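Local coordinates for protein nicotinate phosphoribosyltransferase (Vibrio cholerae, PDB 4HL7) that probably catalyses the ATP-dependent formation of nicotinate mononucleotide from nicotinate and phosphoribosyl diphosphate, a step of NAD biosynthesis, at residues A[290-295]-A[322-327]; A[230-235]-A[267-272]; A[16-21]-A[216-221]. All coordinates share one frame; numbering follows the deposited sequence.

Interaction 1. Residues A[290-295]-A[322-327]; sequences GVRHDS and IFSDGL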
loop_
_atom_site.group_PDB
_atom_site.type_symbol
_atom_site.label_atom_id
_atom_site.label_comp_id
_atom_site.label_asym_id
_atom_site.label_seq_id
_atom_site.Cartn_x
_atom_site.Cartn_y
_atom_site.Cartn_z
ATOM N N GLY A 290 -1.738 13.854 9.685
ATOM C CA GLY A 290 -1.456 14.346 8.347
ATOM C C GLY A 290 -2.204 13.538 7.299
ATOM O O GLY A 290 -3.158 12.753 7.618
ATOM N N VAL A 291 -1.765 13.685 6.059
ATOM C CA VAL A 291 -2.479 13.100 4.925
ATOM C C VAL A 291 -1.459 12.522 3.923
ATOM O O VAL A 291 -0.274 12.942 3.897
ATOM C CB VAL A 291 -3.366 14.151 4.194
ATOM C CG1 VAL A 291 -4.599 14.467 5.042
ATOM C CG2 VAL A 291 -2.567 15.469 3.886
ATOM N N ARG A 292 -1.947 11.655 3.045
ATOM C CA ARG A 292 -1.073 10.987 2.058
ATOM C C ARG A 292 -1.521 11.359 0.652
ATOM O O ARG A 292 -2.727 11.319 0.347
ATOM C CB ARG A 292 -1.141 9.455 2.252
ATOM C CG ARG A 292 -0.232 8.670 1.272
ATOM C CD ARG A 292 -0.264 7.146 1.571
ATOM N NE ARG A 292 -1.108 6.551 0.545
ATOM C CZ ARG A 292 -2.155 5.746 0.734
ATOM N NH1 ARG A 292 -2.881 5.383 -0.326
ATOM N NH2 ARG A 292 -2.451 5.242 1.930
ATOM N N HIS A 293 -0.548 11.643 -0.214
ATOM C CA HIS A 293 -0.833 11.941 -1.626
ATOM C C HIS A 293 -0.598 10.709 -2.448
ATOM O O HIS A 293 0.481 10.119 -2.369
ATOM C CB HIS A 293 0.130 13.013 -2.124
ATOM C CG HIS A 293 0.014 13.275 -3.587
ATOM N ND1 HIS A 293 0.896 12.781 -4.472
ATOM C CD2 HIS A 293 -0.993 13.876 -4.324
ATOM C CE1 HIS A 293 0.511 13.086 -5.708
ATOM N NE2 HIS A 293 -0.655 13.747 -5.626
ATOM N N ASP A 294 -1.574 10.326 -3.275
ATOM C CA ASP A 294 -1.401 9.114 -4.100
ATOM C C ASP A 294 -1.860 9.229 -5.552
ATOM O O ASP A 294 -1.754 8.274 -6.288
ATOM C CB ASP A 294 -2.151 7.946 -3.462
ATOM C CG ASP A 294 -1.610 6.548 -3.933
ATOM O OD1 ASP A 294 -2.454 5.667 -4.287
ATOM O OD2 ASP A 294 -0.361 6.327 -3.977
ATOM N N SER A 295 -2.419 10.358 -5.968
ATOM C CA SER A 295 -2.795 10.496 -7.387
ATOM C C SER A 295 -2.870 11.966 -7.758
ATOM O O SER A 295 -3.099 12.824 -6.886
ATOM C CB SER A 295 -4.146 9.845 -7.660
ATOM O OG SER A 295 -5.143 10.476 -6.907
ATOM N N ILE A 322 2.657 12.616 3.426
ATOM C CA ILE A 322 3.425 11.478 2.846
ATOM C C ILE A 322 3.062 11.465 1.366
ATOM O O ILE A 322 1.873 11.325 1.014
ATOM C CB ILE A 322 3.010 10.113 3.459
ATOM C CG1 ILE A 322 3.212 10.179 4.981
ATOM C CG2 ILE A 322 3.826 8.976 2.799
ATOM C CD1 ILE A 322 3.580 8.865 5.658
ATOM N N PHE A 323 4.062 11.655 0.513
ATOM C CA PHE A 323 3.894 11.542 -0.949
ATOM C C PHE A 323 4.241 10.092 -1.339
ATOM O O PHE A 323 5.264 9.589 -0.915
ATOM C CB PHE A 323 4.870 12.512 -1.629
ATOM C CG PHE A 323 4.534 13.927 -1.384
ATOM C CD1 PHE A 323 3.542 14.549 -2.133
ATOM C CD2 PHE A 323 5.186 14.638 -0.370
ATOM C CE1 PHE A 323 3.209 15.903 -1.897
ATOM C CE2 PHE A 323 4.850 16.005 -0.136
ATOM C CZ PHE A 323 3.852 16.597 -0.897
ATOM N N SER A 324 3.374 9.430 -2.087
ATOM C CA SER A 324 3.568 7.996 -2.401
ATOM C C SER A 324 3.242 7.610 -3.853
ATOM O O SER A 324 3.159 6.405 -4.152
ATOM C CB SER A 324 2.715 7.136 -1.456
ATOM O OG SER A 324 1.300 7.321 -1.708
ATOM N N ASP A 325 3.113 8.595 -4.743
ATOM C CA ASP A 325 2.658 8.303 -6.117
ATOM C C ASP A 325 3.793 8.008 -7.087
ATOM O O ASP A 325 4.177 8.864 -7.899
ATOM C CB ASP A 325 1.775 9.430 -6.694
ATOM C CG ASP A 325 1.093 9.021 -8.000
ATOM O OD1 ASP A 325 1.040 7.821 -8.313
ATOM O OD2 ASP A 325 0.645 9.905 -8.728
ATOM N N GLY A 326 4.311 6.784 -7.039
ATOM C CA GLY A 326 5.299 6.309 -7.987
ATOM C C GLY A 326 6.551 7.178 -8.039
ATOM O O GLY A 326 7.036 7.517 -9.109
ATOM N N LEU A 327 7.103 7.494 -6.869
ATOM C CA LEU A 327 8.250 8.440 -6.790
ATOM C C LEU A 327 9.573 7.842 -7.177
ATOM O O LEU A 327 9.782 6.653 -7.035
ATOM C CB LEU A 327 8.373 8.949 -5.346
ATOM C CG LEU A 327 7.147 9.846 -5.075
ATOM C CD1 LEU A 327 6.988 10.016 -3.578
ATOM C CD2 LEU A 327 7.228 11.231 -5.751
HETATM O O HOH W 1 3.461 11.517 -4.494
HETATM O O HOH W 2 -0.008 5.891 -6.900
#

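Interaction 2. Residues A[230-235]-A[267-272]; sequences IAHEWF and PTDTLT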
loop_
_atom_site.group_PDB
_atom_site.type_symbol
_atom_site.label_atom_id
_atom_site.label_comp_id
_atom_site.label_asym_id
_atom_site.label_seq_id
_atom_site.Cartn_x
_atom_site.Cartn_y
_atom_site.Cartn_z
ATOM N N ILE A 230 -3.286 4.749 6.495
ATOM C CA ILE A 230 -4.538 3.998 6.363
ATOM C C ILE A 230 -4.741 3.759 4.889
ATOM O O ILE A 230 -4.637 4.705 4.091
ATOM C CB ILE A 230 -5.680 4.860 6.878
ATOM C CG1 ILE A 230 -5.336 5.336 8.304
ATOM C CG2 ILE A 230 -7.013 4.080 6.888
ATOM C CD1 ILE A 230 -6.210 6.522 8.718
ATOM N N ALA A 231 -5.102 2.549 4.502
ATOM C CA ALA A 231 -5.264 2.257 3.063
ATOM C C ALA A 231 -6.668 2.632 2.622
ATOM O O ALA A 231 -7.575 2.834 3.466
ATOM C CB ALA A 231 -5.014 0.783 2.789
ATOM N N HIS A 232 -6.832 2.819 1.308
ATOM C CA HIS A 232 -8.156 3.170 0.715
ATOM C C HIS A 232 -9.263 2.190 1.111
ATOM O O HIS A 232 -10.397 2.575 1.297
ATOM C CB HIS A 232 -8.092 3.148 -0.812
ATOM C CG HIS A 232 -7.180 4.194 -1.358
ATOM N ND1 HIS A 232 -5.965 3.895 -1.823
ATOM C CD2 HIS A 232 -7.319 5.591 -1.434
ATOM C CE1 HIS A 232 -5.326 5.063 -2.178
ATOM N NE2 HIS A 232 -6.169 6.086 -1.944
ATOM N N GLU A 233 -8.913 0.916 1.282
ATOM C CA GLU A 233 -9.965 -0.096 1.592
ATOM C C GLU A 233 -10.731 0.172 2.823
ATOM O O GLU A 233 -11.881 -0.177 2.879
ATOM C CB GLU A 233 -9.374 -1.551 1.667
ATOM C CG GLU A 233 -8.557 -1.797 2.863
ATOM C CD GLU A 233 -8.133 -3.279 2.994
ATOM O OE1 GLU A 233 -9.013 -4.170 3.272
ATOM O OE2 GLU A 233 -6.907 -3.499 2.909
ATOM N N TRP A 234 -10.139 0.871 3.809
ATOM C CA TRP A 234 -10.901 1.215 5.004
ATOM C C TRP A 234 -12.041 2.184 4.624
ATOM O O TRP A 234 -13.225 2.024 4.983
ATOM C CB TRP A 234 -9.927 1.861 5.995
ATOM C CG TRP A 234 -10.556 2.387 7.253
ATOM C CD1 TRP A 234 -10.666 3.714 7.655
ATOM C CD2 TRP A 234 -11.147 1.601 8.326
ATOM N NE1 TRP A 234 -11.239 3.799 8.922
ATOM C CE2 TRP A 234 -11.571 2.550 9.359
ATOM C CE3 TRP A 234 -11.344 0.233 8.540
ATOM C CZ2 TRP A 234 -12.154 2.136 10.543
ATOM C CZ3 TRP A 234 -11.969 -0.188 9.745
ATOM C CH2 TRP A 234 -12.328 0.739 10.735
ATOM N N PHE A 235 -11.706 3.156 3.779
ATOM C CA PHE A 235 -12.757 4.142 3.350
ATOM C C PHE A 235 -13.767 3.511 2.381
ATOM O O PHE A 235 -14.998 3.798 2.417
ATOM C CB PHE A 235 -12.031 5.307 2.687
ATOM C CG PHE A 235 -11.097 6.001 3.645
ATOM C CD1 PHE A 235 -9.781 5.602 3.766
ATOM C CD2 PHE A 235 -11.573 6.957 4.509
ATOM C CE1 PHE A 235 -8.953 6.192 4.727
ATOM C CE2 PHE A 235 -10.738 7.530 5.487
ATOM C CZ PHE A 235 -9.427 7.150 5.570
ATOM N N PRO A 267 -5.348 8.845 3.461
ATOM C CA PRO A 267 -5.338 9.182 2.042
ATOM C C PRO A 267 -6.513 10.088 1.666
ATOM O O PRO A 267 -7.562 10.039 2.292
ATOM C CB PRO A 267 -5.493 7.807 1.365
ATOM C CG PRO A 267 -6.428 7.117 2.327
ATOM C CD PRO A 267 -6.002 7.540 3.716
ATOM N N THR A 268 -6.347 10.893 0.631
ATOM C CA THR A 268 -7.357 11.909 0.337
ATOM C C THR A 268 -8.130 11.630 -0.917
ATOM O O THR A 268 -9.116 12.389 -1.263
ATOM C CB THR A 268 -6.672 13.319 0.201
ATOM O OG1 THR A 268 -5.829 13.278 -0.956
ATOM C CG2 THR A 268 -5.848 13.626 1.398
ATOM N N ASP A 269 -7.771 10.552 -1.628
ATOM C CA ASP A 269 -8.296 10.345 -2.949
ATOM C C ASP A 269 -9.105 9.044 -3.116
ATOM O O ASP A 269 -9.214 8.523 -4.218
ATOM C CB ASP A 269 -7.134 10.345 -4.014
ATOM C CG ASP A 269 -6.144 9.177 -3.823
ATOM O OD1 ASP A 269 -5.980 8.673 -2.684
ATOM O OD2 ASP A 269 -5.506 8.776 -4.840
ATOM N N THR A 270 -9.727 8.563 -2.062
ATOM C CA THR A 270 -10.658 7.460 -2.263
ATOM C C THR A 270 -11.785 7.930 -3.172
ATOM O O THR A 270 -12.262 7.220 -4.067
ATOM C CB THR A 270 -11.274 7.026 -0.939
ATOM O OG1 THR A 270 -10.247 6.627 -0.014
ATOM C CG2 THR A 270 -12.288 5.850 -1.188
ATOM N N LEU A 271 -12.191 9.184 -2.963
ATOM C CA LEU A 271 -13.226 9.812 -3.762
ATOM C C LEU A 271 -12.549 10.926 -4.565
ATOM O O LEU A 271 -11.930 10.615 -5.597
ATOM C CB LEU A 271 -14.349 10.368 -2.854
ATOM C CG LEU A 271 -14.966 9.218 -2.024
ATOM C CD1 LEU A 271 -15.905 9.761 -0.978
ATOM C CD2 LEU A 271 -15.775 8.273 -2.938
ATOM N N THR A 272 -12.642 12.191 -4.120
ATOM C CA THR A 272 -11.839 13.265 -4.781
ATOM C C THR A 272 -11.303 14.197 -3.683
ATOM O O THR A 272 -11.823 14.221 -2.574
ATOM C CB THR A 272 -12.623 14.103 -5.729
ATOM O OG1 THR A 272 -13.693 14.750 -5.015
ATOM C CG2 THR A 272 -13.173 13.239 -6.955
#

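Interaction 3. Residues A[16-21]-A[216-221]; sequences LLDLDA and YHFARE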
loop_
_atom_site.group_PDB
_atom_site.type_symbol
_atom_site.label_atom_id
_atom_site.label_comp_id
_atom_site.label_asym_id
_atom_site.label_seq_id
_atom_site.Cartn_x
_atom_site.Cartn_y
_atom_site.Cartn_z
ATOM N N LEU A 16 4.804 -13.716 9.619
ATOM C CA LEU A 16 3.518 -13.021 9.411
ATOM C C LEU A 16 3.638 -11.538 9.757
ATOM O O LEU A 16 2.633 -10.795 9.727
ATOM C CB LEU A 16 2.385 -13.681 10.238
ATOM C CG LEU A 16 1.754 -14.989 9.700
ATOM C CD1 LEU A 16 0.596 -15.426 10.591
ATOM C CD2 LEU A 16 1.296 -14.880 8.235
ATOM N N LEU A 17 4.857 -11.088 10.097
ATOM C CA LEU A 17 5.132 -9.632 10.193
ATOM C C LEU A 17 5.730 -9.054 8.877
ATOM O O LEU A 17 5.873 -7.809 8.717
ATOM C CB LEU A 17 6.132 -9.355 11.364
ATOM C CG LEU A 17 5.570 -9.629 12.778
ATOM C CD1 LEU A 17 6.630 -9.220 13.799
ATOM C CD2 LEU A 17 4.272 -8.834 12.981
ATOM N N ASP A 18 6.061 -9.962 7.943
ATOM C CA ASP A 18 6.612 -9.580 6.639
ATOM C C ASP A 18 5.523 -9.084 5.706
ATOM O O ASP A 18 5.174 -9.772 4.706
ATOM C CB ASP A 18 7.317 -10.794 6.023
ATOM C CG ASP A 18 8.116 -10.456 4.774
ATOM O OD1 ASP A 18 8.322 -9.267 4.457
ATOM O OD2 ASP A 18 8.490 -11.397 4.065
ATOM N N LEU A 19 4.979 -7.914 6.033
ATOM C CA LEU A 19 3.855 -7.319 5.353
ATOM C C LEU A 19 3.780 -5.859 5.747
ATOM O O LEU A 19 4.516 -5.444 6.690
ATOM C CB LEU A 19 2.514 -8.052 5.694
ATOM C CG LEU A 19 2.269 -8.582 7.125
ATOM C CD1 LEU A 19 2.111 -7.456 8.134
ATOM C CD2 LEU A 19 0.986 -9.441 7.085
ATOM N N ASP A 20 2.903 -5.082 5.076
ATOM C CA ASP A 20 2.766 -3.643 5.474
ATOM C C ASP A 20 2.084 -3.563 6.816
ATOM O O ASP A 20 1.030 -4.157 7.015
ATOM C CB ASP A 20 1.954 -2.887 4.426
ATOM C CG ASP A 20 2.757 -2.625 3.117
ATOM O OD1 ASP A 20 4.022 -2.715 3.120
ATOM O OD2 ASP A 20 2.089 -2.290 2.112
ATOM N N ALA A 21 2.645 -2.748 7.717
ATOM C CA ALA A 21 2.195 -2.660 9.078
ATOM C C ALA A 21 0.757 -2.237 9.137
ATOM O O ALA A 21 0.018 -2.673 10.051
ATOM C CB ALA A 21 3.064 -1.638 9.802
ATOM N N TYR A 216 6.785 -4.593 9.062
ATOM C CA TYR A 216 7.003 -4.877 10.503
ATOM C C TYR A 216 8.222 -5.781 10.691
ATOM O O TYR A 216 9.075 -5.575 11.618
ATOM C CB TYR A 216 5.754 -5.571 11.122
ATOM C CG TYR A 216 4.788 -4.614 11.820
ATOM C CD1 TYR A 216 5.270 -3.592 12.631
ATOM C CD2 TYR A 216 3.398 -4.763 11.679
ATOM C CE1 TYR A 216 4.390 -2.710 13.299
ATOM C CE2 TYR A 216 2.498 -3.906 12.333
ATOM C CZ TYR A 216 3.003 -2.902 13.180
ATOM O OH TYR A 216 2.122 -2.008 13.829
ATOM N N HIS A 217 8.305 -6.822 9.878
ATOM C CA HIS A 217 9.422 -7.785 10.005
ATOM C C HIS A 217 10.784 -7.145 9.891
ATOM O O HIS A 217 11.719 -7.434 10.698
ATOM C CB HIS A 217 9.281 -8.895 8.961
ATOM C CG HIS A 217 10.343 -9.961 9.067
ATOM N ND1 HIS A 217 10.175 -11.076 9.781
ATOM C CD2 HIS A 217 11.626 -10.027 8.535
ATOM C CE1 HIS A 217 11.280 -11.835 9.709
ATOM N NE2 HIS A 217 12.161 -11.207 8.939
ATOM N N PHE A 218 10.931 -6.264 8.912
ATOM C CA PHE A 218 12.217 -5.573 8.674
ATOM C C PHE A 218 12.378 -4.379 9.619
ATOM O O PHE A 218 13.499 -4.048 9.950
ATOM C CB PHE A 218 12.343 -5.157 7.178
ATOM C CG PHE A 218 12.591 -6.331 6.255
ATOM C CD1 PHE A 218 13.599 -7.267 6.550
ATOM C CD2 PHE A 218 11.788 -6.535 5.111
ATOM C CE1 PHE A 218 13.789 -8.411 5.755
ATOM C CE2 PHE A 218 11.999 -7.640 4.305
ATOM C CZ PHE A 218 12.984 -8.586 4.617
ATOM N N ALA A 219 11.272 -3.792 10.098
ATOM C CA ALA A 219 11.353 -2.788 11.196
ATOM C C ALA A 219 12.007 -3.447 12.424
ATOM O O ALA A 219 12.943 -2.908 13.003
ATOM C CB ALA A 219 9.984 -2.209 11.545
ATOM N N ARG A 220 11.549 -4.644 12.757
ATOM C CA ARG A 220 12.232 -5.452 13.780
ATOM C C ARG A 220 13.681 -5.721 13.494
ATOM O O ARG A 220 14.521 -5.459 14.353
ATOM C CB ARG A 220 11.490 -6.758 14.086
ATOM C CG ARG A 220 12.145 -7.623 15.183
ATOM C CD ARG A 220 11.291 -8.859 15.539
ATOM N NE ARG A 220 10.984 -9.668 14.359
ATOM C CZ ARG A 220 10.085 -10.652 14.314
ATOM N NH1 ARG A 220 9.406 -10.992 15.417
ATOM N NH2 ARG A 220 9.876 -11.310 13.167
ATOM N N GLU A 221 13.970 -6.295 12.336
ATOM C CA GLU A 221 15.303 -6.768 12.036
ATOM C C GLU A 221 16.312 -5.641 12.135
ATOM O O GLU A 221 17.481 -5.831 12.594
ATOM C CB GLU A 221 15.340 -7.373 10.639
ATOM C CG GLU A 221 16.754 -7.642 10.171
ATOM C CD GLU A 221 16.844 -8.673 9.065
ATOM O OE1 GLU A 221 15.801 -9.186 8.626
ATOM O OE2 GLU A 221 17.972 -8.976 8.626
#

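Interaction 1. Residues A[290-295]-A[322-327]
Ile322 joins the neighbouring strand through its backbone: its N donates to Val291 O (3.0 Å) and its O accepts from His293 N (2.7 Å). The two bonds straddle Arg292, as parallel pairing requires, and the same Ile322 O also receives a CA-H...O contact from Arg292 CA. On that face Ile322 CB rests on the aliphatic CG of Arg292, while the rest of the isoleucine turns away.

Phe323 turns to the other face, beside His293. Its CD1 approaches His293 CB at 3.7 Å, and the two rings meet obliquely with planes 55° apart. Both are buried, and planar side chains can pack here against the helix that covers them.

Ser324 follows the strand end, yet Ser324 N still bonds to His293 O at 3.0 Å, carrying the pairing one step further. A chi1 of 67°, which sets OG between the backbone N and the carbonyl carbon, swings the small hydroxyl back across the contact. There OG stands 3.0 Å from both His293 O and Asp294 OD2, and its single proton cannot be assigned to either. Arg292 NE adds a weak bond of 3.4 Å to the same OG, which lies at the edge of the guanidinium; the stronger partner of this group is Thr229.

Asp325, the centre of an inverse gamma turn, brings its carboxylate beside Asp294 O. Water 2 bridges these acceptors, donating toward Asp325 OD1 (2.6 Å) and Asp294 O, though it has more acceptors in reach than protons. Water 1 accepts from Asp325 N and bonds to His293 ND1 (2.9 Å).

The pair belongs to a beta-alpha-beta unit of strand 290-293, helix 298-311 and strand 320-323. Trp301 of that helix meets both rings, while strands 344-349 and 265-267 flank the pair in the parallel sheet.

Interaction 2. Residues A[230-235]-A[267-272]
His232 and Asp269 are brought together by two first torsions. His232 has CG anti to its carbonyl carbon (chi1 -65°), sending the imidazole toward the loop, and Asp269 has CG between its backbone N and carbonyl carbon (chi1 64°), directing the carboxylate to meet it. The result is a His-carboxylate hydrogen bond, His232 NE2 to Asp269 OD1, of 2.7 Å, nearly straight at 166°. OD1 lies close to the plane of the imidazole, but the carboxylate is steeply turned against the ring, and the N-H reaches OD1 from above the carboxylate plane. OD2 is hydrogen-bonded to Ser295 OG, so both carboxylate oxygens have a partner, which should limit rotation of the acid. His232 is predicted to become phosphorylated by autocatalysis, a modification absent here.

Thr270 OG1 also sits at the edge of the imidazole, 3.4 Å from His232 CD2. The same OG1 lies 3.5 Å from Phe235 CB, while the methyl CG2 packs against that CB as well; a threonine offers both kinds of surface at once.

Pro267 packs its compact ring between Phe235, Ile230 and His232. Its CD meets Phe235 CE1 at 3.4 Å, tip to tip, and lies 3.2 Å from Ile230 O, while its CB comes within 3.8 Å of His232 NE2. The rigid ring thus gives carbon surface to both aromatic groups; Ile230 O takes a weak hydrogen bond from Arg292 NH2.

The contact joins the N-terminal part of helix 232-241 to the loop that leaves strand 265-267 and leads into helix 273-279. Helix 247-258 packs on Phe235 and Ile230, helix 21-33 lies against Ala231 and Trp234, and Arg292 of strand 290-293 touches both His232 and Pro267.

Interaction 3. Residues A[16-21]-A[216-221]
Tyr216 presents one face of its ring to Ala21, whose CB stands 3.5 Å from the centroid of that ring and only 14° off its normal, a CH-pi contact over the centre. Alanine suits the place because its single methyl lets the backbone come this near; Ala21 CA itself is against Tyr216 CE2. The phenol oxygen beyond is held by Asn25. Arg220 likewise offers a flat face: Leu17 CD1 lies over the guanidinium, 3.7 Å from Arg220 NH1, while His217 CE1 touches its edge in plane. The charge itself is met elsewhere, by Asp74, and leucine serves as an apolar cover. Phe218 has His217 CD2 over one face, toward the rim, and Glu221 OE1 at its edge; Asp18 OD1 approaches its CE2 obliquely, and that oxygen is salt-bridged to Arg189.

The backbones also meet. Leu17 O accepts from His217 N at 2.9 Å, and the donor sits 67° out of the carbonyl plane; the same oxygen also takes a weak bond from Leu19 N across the inverse gamma turn centred on Asp18. Leu19 O receives a second, weak bond from Tyr216 N at 3.4 Å. Around these bonds, Leu17 CB packs on Tyr216 CB at 3.8 Å and Asp18 CB on His217 CB at 4.0 Å.

Amides in the first turn of a helix lack carbonyl partners within the helix itself. Here backbone carbonyls of a turn distant in sequence accept two such N-H groups, one bond being weak, while Asn215 OD1 accepts from Phe218 N. The arrangement ties the segment leading into helix 21-33 to the N-terminal end of helix 216-222, in the TIM-barrel-like phosphoribosyltransferase part.

Interactions 1 and 2 touch directly, their centres 11 Å apart. Arg292, on strand 290-293, packs its NH1 on His232 CE1 at 3.1 Å, and Ser295, just after that strand, makes the second link through its OG, 2.7 Å from Asp269 OD2. The predicted phosphohistidine of interaction 2 thus lies against interaction 1. A sulfate ion, probably from the crystallisation liquor, lies about 5 Å from the side chain of Ser324 and may mark an anion-binding pocket near the strand ends. Interaction 3 lies apart, its nearest atoms about 8 Å from interaction 2 and about 9 Å from interaction 1. Its helix 216-222 precedes helix 232-241 in the chain.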